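Local coordinates for Lmo0812 protein (Listeria monocytogenes serovar 1/2a, PDB 4YF1), which is a putative HD-domain pyrophosphohydrolase that may remove the 3'-diphosphate from guanosine-3',5'-bis(diphosphate), at the interface of chains A and B. Sequence-based numbering; all coordinates share one arbitrary frame. Chains: chain A/B, Lmo0812 protein.

Contact 1: the interface of chains A and B. Residues chain A 60-61, 65; chain B 71, 75-76.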
loop_
_atom_site.group_PDB
_atom_site.type_symbol
_atom_site.label_atom_id
_atom_site.label_comp_id
_atom_site.label_asym_id
_atom_site.label_seq_id
_atom_site.Cartn_x
_atom_site.Cartn_y
_atom_site.Cartn_z
ATOM N N ASP A 60 2.811 7.462 5.303
ATOM C CA ASP A 60 1.794 8.431 5.813
ATOM C C ASP A 60 0.820 7.818 6.815
ATOM O O ASP A 60 0.311 8.523 7.686
ATOM C CB ASP A 60 0.937 9.015 4.681
ATOM C CG ASP A 60 1.680 9.997 3.800
ATOM O OD1 ASP A 60 2.905 10.226 3.971
ATOM O OD2 ASP A 60 0.998 10.559 2.919
ATOM N N ALA A 61 0.547 6.519 6.672
ATOM C CA ALA A 61 -0.373 5.824 7.580
ATOM C C ALA A 61 0.169 5.836 9.005
ATOM O O ALA A 61 -0.583 6.053 9.965
ATOM C CB ALA A 61 -0.605 4.398 7.120
ATOM N N THR A 65 -1.737 8.828 11.076
ATOM C CA THR A 65 -2.864 8.165 11.756
ATOM C C THR A 65 -2.352 7.448 12.998
ATOM O O THR A 65 -1.133 7.385 13.239
ATOM C CB THR A 65 -3.624 7.159 10.848
ATOM O OG1 THR A 65 -2.993 5.870 10.851
ATOM C CG2 THR A 65 -3.752 7.688 9.418
ATOM N N ASP B 71 -9.966 7.940 8.069
ATOM C CA ASP B 71 -8.509 7.753 8.042
ATOM C C ASP B 71 -8.038 7.181 6.701
ATOM O O ASP B 71 -7.063 7.672 6.132
ATOM C CB ASP B 71 -8.013 6.859 9.193
ATOM C CG ASP B 71 -7.771 7.630 10.500
ATOM O OD1 ASP B 71 -7.784 8.887 10.505
ATOM O OD2 ASP B 71 -7.524 6.961 11.527
ATOM N N THR B 75 -5.805 9.404 4.051
ATOM C CA THR B 75 -4.456 8.933 3.796
ATOM C C THR B 75 -4.271 8.425 2.354
ATOM O O THR B 75 -3.349 8.833 1.677
ATOM C CB THR B 75 -4.063 7.810 4.778
ATOM O OG1 THR B 75 -4.241 8.264 6.122
ATOM C CG2 THR B 75 -2.600 7.419 4.596
ATOM N N PHE B 76 -5.175 7.566 1.907
ATOM C CA PHE B 76 -5.056 6.916 0.624
ATOM C C PHE B 76 -5.925 7.420 -0.528
ATOM O O PHE B 76 -5.728 6.984 -1.676
ATOM C CB PHE B 76 -5.299 5.422 0.825
ATOM C CG PHE B 76 -4.341 4.804 1.770
ATOM C CD1 PHE B 76 -3.027 4.564 1.375
ATOM C CD2 PHE B 76 -4.727 4.467 3.052
ATOM C CE1 PHE B 76 -2.125 3.994 2.258
ATOM C CE2 PHE B 76 -3.821 3.876 3.938
ATOM C CZ PHE B 76 -2.519 3.642 3.539
HETATM O O HOH W 1 -1.732 10.913 2.742
#

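Contact 2: the interface of chains A and B. Residues chain A 50-51, 54, 76; chain B 37, 44, 57.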
loop_
_atom_site.group_PDB
_atom_site.type_symbol
_atom_site.label_atom_id
_atom_site.label_comp_id
_atom_site.label_asym_id
_atom_site.label_seq_id
_atom_site.Cartn_x
_atom_site.Cartn_y
_atom_site.Cartn_z
ATOM N N GLU A 50 8.301 -5.521 -3.993
ATOM C CA GLU A 50 7.012 -5.246 -3.370
ATOM C C GLU A 50 7.111 -4.749 -1.919
ATOM O O GLU A 50 6.407 -3.795 -1.534
ATOM C CB GLU A 50 6.101 -6.485 -3.446
ATOM C CG GLU A 50 4.628 -6.128 -3.399
ATOM C CD GLU A 50 4.189 -5.331 -4.631
ATOM O OE1 GLU A 50 3.493 -4.292 -4.475
ATOM O OE2 GLU A 50 4.590 -5.731 -5.759
ATOM N N GLU A 51 7.994 -5.361 -1.123
ATOM C CA GLU A 51 8.164 -4.918 0.262
ATOM C C GLU A 51 8.525 -3.414 0.348
ATOM O O GLU A 51 8.090 -2.712 1.265
ATOM C CB GLU A 51 9.238 -5.710 0.988
ATOM C CG GLU A 51 8.905 -7.187 1.255
ATOM C CD GLU A 51 9.008 -8.100 0.058
ATOM O OE1 GLU A 51 9.258 -7.650 -1.094
ATOM O OE2 GLU A 51 8.841 -9.334 0.282
ATOM N N VAL A 54 5.431 -1.184 -0.755
ATOM C CA VAL A 54 4.454 -1.134 0.326
ATOM C C VAL A 54 4.935 -0.294 1.486
ATOM O O VAL A 54 4.132 0.407 2.104
ATOM C CB VAL A 54 4.055 -2.544 0.788
ATOM C CG1 VAL A 54 3.185 -2.489 2.038
ATOM C CG2 VAL A 54 3.304 -3.242 -0.338
ATOM N N PHE A 76 1.754 -6.898 8.116
ATOM C CA PHE A 76 2.671 -6.975 6.964
ATOM C C PHE A 76 4.017 -7.654 7.211
ATOM O O PHE A 76 4.761 -7.896 6.261
ATOM C CB PHE A 76 2.937 -5.555 6.452
ATOM C CG PHE A 76 1.698 -4.841 5.983
ATOM C CD1 PHE A 76 1.205 -5.050 4.692
ATOM C CD2 PHE A 76 1.031 -3.960 6.811
ATOM C CE1 PHE A 76 0.064 -4.399 4.254
ATOM C CE2 PHE A 76 -0.113 -3.301 6.378
ATOM C CZ PHE A 76 -0.602 -3.526 5.098
ATOM N N LEU B 37 0.768 -8.811 0.762
ATOM C CA LEU B 37 1.578 -8.673 -0.447
ATOM C C LEU B 37 1.191 -9.698 -1.503
ATOM O O LEU B 37 1.247 -9.402 -2.694
ATOM C CB LEU B 37 3.078 -8.740 -0.159
ATOM C CG LEU B 37 3.695 -7.390 0.243
ATOM C CD1 LEU B 37 3.079 -6.826 1.510
ATOM C CD2 LEU B 37 5.195 -7.560 0.392
ATOM N N ARG B 44 -2.738 -7.343 -9.014
ATOM C CA ARG B 44 -1.930 -6.646 -10.014
ATOM C C ARG B 44 -1.692 -7.509 -11.271
ATOM O O ARG B 44 -1.818 -7.019 -12.404
ATOM C CB ARG B 44 -0.603 -6.146 -9.427
ATOM C CG ARG B 44 0.219 -5.382 -10.457
ATOM C CD ARG B 44 1.461 -4.700 -9.900
ATOM N NE ARG B 44 1.207 -3.692 -8.843
ATOM C CZ ARG B 44 1.476 -3.846 -7.541
ATOM N NH1 ARG B 44 2.008 -4.975 -7.068
ATOM N NH2 ARG B 44 1.227 -2.855 -6.691
ATOM N N LEU B 57 -4.490 -5.068 -0.537
ATOM C CA LEU B 57 -3.361 -4.987 0.370
ATOM C C LEU B 57 -3.746 -4.518 1.772
ATOM O O LEU B 57 -3.197 -4.986 2.754
ATOM C CB LEU B 57 -2.352 -3.977 -0.201
ATOM C CG LEU B 57 -1.121 -3.707 0.635
ATOM C CD1 LEU B 57 -0.110 -4.812 0.425
ATOM C CD2 LEU B 57 -0.534 -2.371 0.261
#

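Contact 1: the interface of chains A and B
B:Thr75 and A:Thr65 meet through different settings: in B:Thr75 (chi1 -55°) the methyl CG2 stands anti to the backbone N and is turned toward helix 50-64 of chain A, whereas in A:Thr65 (chi1 85°) OG1 sits between backbone N and carbonyl carbon and CG2, anti to the carbonyl carbon and beside the backbone N, faces chain B. The two side chains cross at about a right angle, with A:Thr65 CG2 3.4 Å from B:Thr75 OG1. Each hydroxyl bonds back to its own chain. A:Thr65 OG1 donates to A:Ala61 O at 2.6 Å, meeting the carbonyl at 145°, and B:Thr75 OG1 donates to B:Asp71 O at 2.9 Å. Threonine suits both places because it ties its hydroxyl to the backbone and still offers a methyl to the partner. The carboxylate oxygen OD2 of B:Asp71 lies 4.0 Å from A:Thr65 CB. B:Thr75 CG2 packs 3.9 Å from A:Asp60 CB and just as near the backbone N of A:Ala61; on its own side it lies over the centre of the B:Phe76 ring. The small side chain of A:Ala61 probably allows the close approach of the helix, its CB coming 4.1 Å from B:Phe76 CZ. A:Asp60, the aspartate of the HD motif, also reaches chain B through a water 2.8 Å from its carboxylate oxygen OD2 and 2.8 Å from the carbonyl oxygen B:Thr75 O.

Contact 2: the interface of chains A and B
A:Glu50, A:Glu51 and A:Val54 lie on the first turns of helix 50-64 and face B:Leu37 and B:Arg44 of helix 35-45 and B:Leu57 of helix 50-65, all with helical backbone torsions, while A:Phe76 ends helix 69-76 with phi opened to -104°. B:Leu37 pushes its branched tip among the chain A side chains, a fork that can touch several groups at once. The B:Leu37 and A:Glu51 side chains cross at about a right angle, B:Leu37 CD2 lying 3.8 Å from the methylene A:Glu51 CG, while B:Leu37 CD1 turns to A:Val54 CG2 at 4.0 Å and to the ring carbon CD1 of A:Phe76. A:Glu50 slides past B:Leu37 in the opposite direction, its CG lying 4.0 Å from B:Leu37 CG. A glutamate suits this place because its methylenes can cover a leucine while its head reaches a charged partner. That partner is B:Arg44, whose chain is bent at chi3 (-60°) and meets A:Glu50 tip to tip. The carboxylate and guanidinium planes are nearly parallel, 18° apart, but offset, the guanidinium lying to one side of the carboxylate plane. B:Arg44 NH1 forms a salt bridge to A:Glu50 OE2 at 3.0 Å, although the N-H does not point there, and a weak hydrogen bond to A:Glu50 OE1 at 3.1 Å. The offset pairing probably rests more on charge attraction than on a well-directed bond. Farther along, A:Val54 and B:Leu57 meet tip to tip through compact methyl branches, A:Val54 CG2 3.8 Å from B:Leu57 CD1. The A:Phe76 ring, flat enough to lie against both leucines, crosses B:Leu57 at about a right angle, its CE1 3.6 Å from the backbone oxygen B:Leu57 O.

The C-alpha centres of contact 1 and contact 2 lie about 16 Å apart, and both draw on helix 50-64 of chain A: its opening turns serve contact 2 and its closing turns contact 1. Phe76, which ends helix 69-76, appears in both, from chain B in contact 1 and from chain A in contact 2. Because the interface is two-fold symmetric, each contact recurs with the chains exchanged. Helix 50-64, which carries the HD-motif aspartate, thus lies along the interface, which may couple the active-site region to dimer packing if this dimer is also the biological form.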